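Local coordinates for uncharacterized protein (Parabacteroides merdae, PDB 4R7F) that is of unknown function but has three immunoglobulin-like beta-sandwich domains, one probably related to the first domain of type 9 secretion system plug proteins, at residues Val108-Val120 and Ile129-Val141. Numbering follows the deposited sequence.
Sequences VQFKVSGNYAIQV and IIFTACFSVVEPV
I130 and F131 together face the single residue V120 in a classic beta bulge: I130, near-helical in its backbone, bonds through N to V120 O (2.9 Å), while V120 N bonds to O of the extended F131. From the short strand 109-110, F110 puts its CZ 3.5 Å from CZ of F135, in the plane of that ring and at its edge, completing the aromatic cluster of F110, Y116 and F135. Y116 CB lies over a face of F135, 4.1 Å from its centroid, while I118 CG1 meets the edge at CE1. F135 reaches all three because its CG sits between backbone N and carbonyl carbon (chi1 63°), which leans the ring toward the opposite strand. F131 repeats this lean: V120 CB stands over its face and V120 CG2 comes within 3.3 Å of F131 CZ. Y116 also presses CD1 on V137 CG2, and its OH bonds V112 O from above the carbonyl plane. On the other face, S136 OG donates to N115 OD1 (2.7 Å), which Y379 OH also binds, and Q119 NE2 reaches T132 OG1 within its own amide plane. Reciprocal backbone bonds join the antiparallel strands at I118/A133, Y116/F135 and G114/V137. Beyond G114/V137, S113 OG donates a hydrogen bond to the anti lone pair of E139 OE2 (2.7 Å), and a water links that oxygen to S113 N. A glutamine here has no charge to offer, so R389 would probably be left without its salt-bridge mate and the hold on S113 weakened. Strand 53-60 flanks 114-122 on its far edge, strand 14-21 packs against F131 and A133, and strand 389-397 touches S113, S136 and V138.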
loop_
_atom_site.group_PDB
_atom_site.type_symbol
_atom_site.label_atom_id
_atom_site.label_comp_id
_atom_site.label_asym_id
_atom_site.label_seq_id
_atom_site.Cartn_x
_atom_site.Cartn_y
_atom_site.Cartn_z
ATOM N N VAL A 108 23.685 -13.731 -19.033
ATOM C CA VAL A 108 23.243 -14.698 -18.021
ATOM C C VAL A 108 21.732 -14.706 -17.870
ATOM O O VAL A 108 21.096 -13.659 -17.661
ATOM C CB VAL A 108 23.854 -14.442 -16.637
ATOM C CG1 VAL A 108 23.413 -15.532 -15.662
ATOM C CG2 VAL A 108 25.371 -14.410 -16.731
ATOM N N GLN A 109 21.162 -15.900 -17.999
ATOM C CA GLN A 109 19.765 -16.138 -17.683
ATOM C C GLN A 109 19.714 -17.310 -16.716
ATOM O O GLN A 109 20.660 -18.095 -16.638
ATOM C CB GLN A 109 18.946 -16.452 -18.931
ATOM C CG GLN A 109 19.208 -15.549 -20.130
ATOM C CD GLN A 109 20.361 -16.031 -20.975
ATOM O OE1 GLN A 109 20.474 -17.222 -21.287
ATOM N NE2 GLN A 109 21.248 -15.108 -21.333
ATOM N N PHE A 110 18.619 -17.405 -15.968
ATOM C CA PHE A 110 18.487 -18.415 -14.933
ATOM C C PHE A 110 17.599 -19.544 -15.419
ATOM O O PHE A 110 16.633 -19.313 -16.130
ATOM C CB PHE A 110 17.878 -17.803 -13.672
ATOM C CG PHE A 110 18.613 -16.593 -13.177
ATOM C CD1 PHE A 110 19.869 -16.711 -12.653
ATOM C CD2 PHE A 110 18.034 -15.339 -13.244
ATOM C CE1 PHE A 110 20.556 -15.601 -12.214
ATOM C CE2 PHE A 110 18.701 -14.233 -12.781
ATOM C CZ PHE A 110 19.972 -14.365 -12.276
ATOM N N LYS A 111 17.927 -20.759 -15.009
ATOM C CA LYS A 111 17.180 -21.917 -15.406
ATOM C C LYS A 111 16.239 -22.411 -14.332
ATOM O O LYS A 111 15.363 -23.188 -14.644
ATOM C CB LYS A 111 18.134 -23.051 -15.755
ATOM C CG LYS A 111 18.895 -22.829 -17.037
ATOM C CD LYS A 111 19.887 -23.946 -17.249
ATOM C CE LYS A 111 20.538 -23.782 -18.606
ATOM N NZ LYS A 111 21.664 -24.730 -18.736
ATOM N N VAL A 112 16.441 -22.023 -13.069
ATOM C CA VAL A 112 15.615 -22.555 -11.967
ATOM C C VAL A 112 15.289 -21.442 -10.991
ATOM O O VAL A 112 15.934 -20.399 -10.965
ATOM C CB VAL A 112 16.291 -23.707 -11.172
ATOM C CG1 VAL A 112 16.459 -24.975 -12.033
ATOM C CG2 VAL A 112 17.624 -23.248 -10.598
ATOM N N SER A 113 14.289 -21.686 -10.165
ATOM C CA SER A 113 13.930 -20.729 -9.167
ATOM C C SER A 113 14.869 -20.868 -7.977
ATOM O O SER A 113 15.701 -21.769 -7.926
ATOM C CB SER A 113 12.481 -20.968 -8.749
ATOM O OG SER A 113 12.365 -22.153 -8.009
ATOM N N GLY A 114 14.693 -20.003 -6.996
ATOM C CA GLY A 114 15.415 -20.135 -5.727
ATOM C C GLY A 114 16.162 -18.876 -5.355
ATOM O O GLY A 114 15.923 -17.783 -5.919
ATOM N N ASN A 115 17.082 -19.044 -4.409
ATOM C CA ASN A 115 17.872 -17.947 -3.891
ATOM C C ASN A 115 19.192 -17.813 -4.677
ATOM O O ASN A 115 19.889 -18.814 -4.883
ATOM C CB ASN A 115 18.148 -18.207 -2.427
ATOM C CG ASN A 115 16.929 -17.985 -1.551
ATOM O OD1 ASN A 115 15.981 -17.309 -1.948
ATOM N ND2 ASN A 115 16.935 -18.588 -0.360
ATOM N N TYR A 116 19.521 -16.606 -5.110
ATOM C CA TYR A 116 20.789 -16.350 -5.845
ATOM C C TYR A 116 21.672 -15.322 -5.131
ATOM O O TYR A 116 21.177 -14.312 -4.619
ATOM C CB TYR A 116 20.538 -15.863 -7.273
ATOM C CG TYR A 116 19.999 -16.931 -8.195
ATOM C CD1 TYR A 116 18.632 -17.160 -8.318
ATOM C CD2 TYR A 116 20.850 -17.722 -8.927
ATOM C CE1 TYR A 116 18.141 -18.167 -9.130
ATOM C CE2 TYR A 116 20.366 -18.720 -9.746
ATOM C CZ TYR A 116 19.020 -18.937 -9.842
ATOM O OH TYR A 116 18.583 -19.915 -10.674
ATOM N N ALA A 117 22.979 -15.606 -5.091
ATOM C CA ALA A 117 23.958 -14.700 -4.562
ATOM C C ALA A 117 24.976 -14.345 -5.634
ATOM O O ALA A 117 25.625 -15.214 -6.232
ATOM C CB ALA A 117 24.632 -15.303 -3.364
ATOM N N ILE A 118 25.097 -13.042 -5.879
ATOM C CA ILE A 118 25.999 -12.504 -6.883
ATOM C C ILE A 118 27.245 -12.016 -6.181
ATOM O O ILE A 118 27.179 -11.054 -5.422
ATOM C CB ILE A 118 25.360 -11.324 -7.645
ATOM C CG1 ILE A 118 24.103 -11.775 -8.372
ATOM C CG2 ILE A 118 26.333 -10.752 -8.644
ATOM C CD1 ILE A 118 24.248 -13.068 -9.147
ATOM N N GLN A 119 28.382 -12.668 -6.414
ATOM C CA GLN A 119 29.617 -12.252 -5.750
ATOM C C GLN A 119 30.430 -11.503 -6.762
ATOM O O GLN A 119 30.618 -11.990 -7.856
ATOM C CB GLN A 119 30.386 -13.440 -5.244
ATOM C CG GLN A 119 29.510 -14.366 -4.469
ATOM C CD GLN A 119 30.244 -15.030 -3.359
ATOM O OE1 GLN A 119 30.869 -16.077 -3.535
ATOM N NE2 GLN A 119 30.177 -14.419 -2.191
ATOM N N VAL A 120 30.860 -10.298 -6.408
ATOM C CA VAL A 120 31.601 -9.443 -7.316
ATOM C C VAL A 120 33.040 -9.319 -6.832
ATOM O O VAL A 120 33.336 -9.427 -5.642
ATOM C CB VAL A 120 30.933 -8.074 -7.492
ATOM C CG1 VAL A 120 31.758 -7.169 -8.401
ATOM C CG2 VAL A 120 29.509 -8.263 -8.034
ATOM N N ILE A 129 36.469 -11.540 -2.796
ATOM C CA ILE A 129 35.119 -11.066 -3.062
ATOM C C ILE A 129 34.954 -9.715 -2.381
ATOM O O ILE A 129 35.160 -9.613 -1.159
ATOM C CB ILE A 129 34.035 -12.020 -2.505
ATOM C CG1 ILE A 129 34.140 -13.425 -3.129
ATOM C CG2 ILE A 129 32.648 -11.445 -2.755
ATOM C CD1 ILE A 129 34.289 -13.427 -4.633
ATOM N N ILE A 130 34.580 -8.694 -3.169
ATOM C CA ILE A 130 34.375 -7.361 -2.629
ATOM C C ILE A 130 32.962 -7.050 -2.131
ATOM O O ILE A 130 32.794 -6.167 -1.282
ATOM C CB ILE A 130 34.809 -6.243 -3.608
ATOM C CG1 ILE A 130 33.983 -6.237 -4.879
ATOM C CG2 ILE A 130 36.297 -6.363 -3.917
ATOM C CD1 ILE A 130 34.337 -5.076 -5.770
ATOM N N PHE A 131 31.952 -7.701 -2.706
ATOM C CA PHE A 131 30.603 -7.695 -2.147
ATOM C C PHE A 131 29.798 -8.859 -2.687
ATOM O O PHE A 131 30.135 -9.432 -3.697
ATOM C CB PHE A 131 29.898 -6.367 -2.389
ATOM C CG PHE A 131 29.396 -6.153 -3.797
ATOM C CD1 PHE A 131 28.215 -6.736 -4.225
ATOM C CD2 PHE A 131 30.066 -5.301 -4.659
ATOM C CE1 PHE A 131 27.717 -6.510 -5.492
ATOM C CE2 PHE A 131 29.577 -5.062 -5.934
ATOM C CZ PHE A 131 28.412 -5.665 -6.353
ATOM N N THR A 132 28.756 -9.197 -1.959
ATOM C CA THR A 132 27.733 -10.139 -2.356
ATOM C C THR A 132 26.391 -9.397 -2.427
ATOM O O THR A 132 26.059 -8.628 -1.537
ATOM C CB THR A 132 27.690 -11.248 -1.307
ATOM O OG1 THR A 132 28.984 -11.827 -1.245
ATOM C CG2 THR A 132 26.707 -12.316 -1.655
ATOM N N ALA A 133 25.650 -9.578 -3.516
ATOM C CA ALA A 133 24.285 -9.068 -3.628
ATOM C C ALA A 133 23.322 -10.220 -3.819
ATOM O O ALA A 133 23.537 -11.082 -4.658
ATOM C CB ALA A 133 24.160 -8.113 -4.769
ATOM N N CYS A 134 22.273 -10.247 -3.003
ATOM C CA CYS A 134 21.386 -11.401 -2.907
ATOM C C CYS A 134 19.954 -11.032 -3.316
ATOM O O CYS A 134 19.442 -9.989 -2.905
ATOM C CB CYS A 134 21.357 -11.903 -1.459
ATOM S SG CYS A 134 22.790 -12.834 -0.929
ATOM N N PHE A 135 19.318 -11.910 -4.098
ATOM C CA PHE A 135 17.945 -11.744 -4.551
ATOM C C PHE A 135 17.366 -13.126 -4.807
ATOM O O PHE A 135 18.090 -14.137 -4.849
ATOM C CB PHE A 135 17.856 -10.882 -5.823
ATOM C CG PHE A 135 18.539 -11.483 -7.017
ATOM C CD1 PHE A 135 19.880 -11.233 -7.264
ATOM C CD2 PHE A 135 17.848 -12.326 -7.884
ATOM C CE1 PHE A 135 20.520 -11.815 -8.352
ATOM C CE2 PHE A 135 18.477 -12.925 -8.967
ATOM C CZ PHE A 135 19.817 -12.663 -9.201
ATOM N N SER A 136 16.058 -13.180 -4.961
ATOM C CA SER A 136 15.419 -14.454 -5.190
ATOM C C SER A 136 14.625 -14.447 -6.495
ATOM O O SER A 136 14.149 -13.402 -6.958
ATOM C CB SER A 136 14.489 -14.779 -4.029
ATOM O OG SER A 136 15.189 -14.926 -2.798
ATOM N N VAL A 137 14.466 -15.637 -7.045
ATOM C CA VAL A 137 13.735 -15.844 -8.268
ATOM C C VAL A 137 12.615 -16.823 -7.999
ATOM O O VAL A 137 12.878 -17.975 -7.584
ATOM C CB VAL A 137 14.656 -16.430 -9.324
ATOM C CG1 VAL A 137 13.859 -16.844 -10.547
ATOM C CG2 VAL A 137 15.740 -15.417 -9.682
ATOM N N VAL A 138 11.369 -16.355 -8.195
ATOM C CA VAL A 138 10.165 -17.143 -7.878
ATOM C C VAL A 138 9.497 -17.724 -9.150
ATOM O O VAL A 138 9.473 -17.077 -10.190
ATOM C CB VAL A 138 9.164 -16.340 -6.996
ATOM C CG1 VAL A 138 8.727 -15.014 -7.612
ATOM C CG2 VAL A 138 7.945 -17.172 -6.648
ATOM N N GLU A 139 9.057 -18.978 -9.056
ATOM C CA GLU A 139 8.117 -19.600 -10.008
ATOM C C GLU A 139 6.794 -19.687 -9.289
ATOM O O GLU A 139 6.559 -20.591 -8.509
ATOM C CB GLU A 139 8.592 -20.983 -10.492
ATOM C CG GLU A 139 9.053 -21.933 -9.393
ATOM C CD GLU A 139 9.603 -23.257 -9.900
ATOM O OE1 GLU A 139 8.918 -23.890 -10.722
ATOM O OE2 GLU A 139 10.699 -23.672 -9.442
ATOM N N PRO A 140 5.937 -18.702 -9.505
ATOM C CA PRO A 140 4.801 -18.523 -8.618
ATOM C C PRO A 140 3.645 -19.473 -8.903
ATOM O O PRO A 140 2.653 -19.100 -9.492
ATOM C CB PRO A 140 4.394 -17.068 -8.885
ATOM C CG PRO A 140 4.762 -16.866 -10.324
ATOM C CD PRO A 140 6.066 -17.607 -10.488
ATOM N N VAL A 141 3.745 -20.673 -8.381
ATOM C CA VAL A 141 2.732 -21.691 -8.587
ATOM C C VAL A 141 1.746 -21.846 -7.421
ATOM O O VAL A 141 0.816 -22.627 -7.512
ATOM C CB VAL A 141 3.389 -23.044 -8.930
ATOM C CG1 VAL A 141 4.083 -22.940 -10.282
ATOM C CG2 VAL A 141 4.355 -23.497 -7.824
HETATM O O HOH W 1 12.871 -24.244 -10.766
#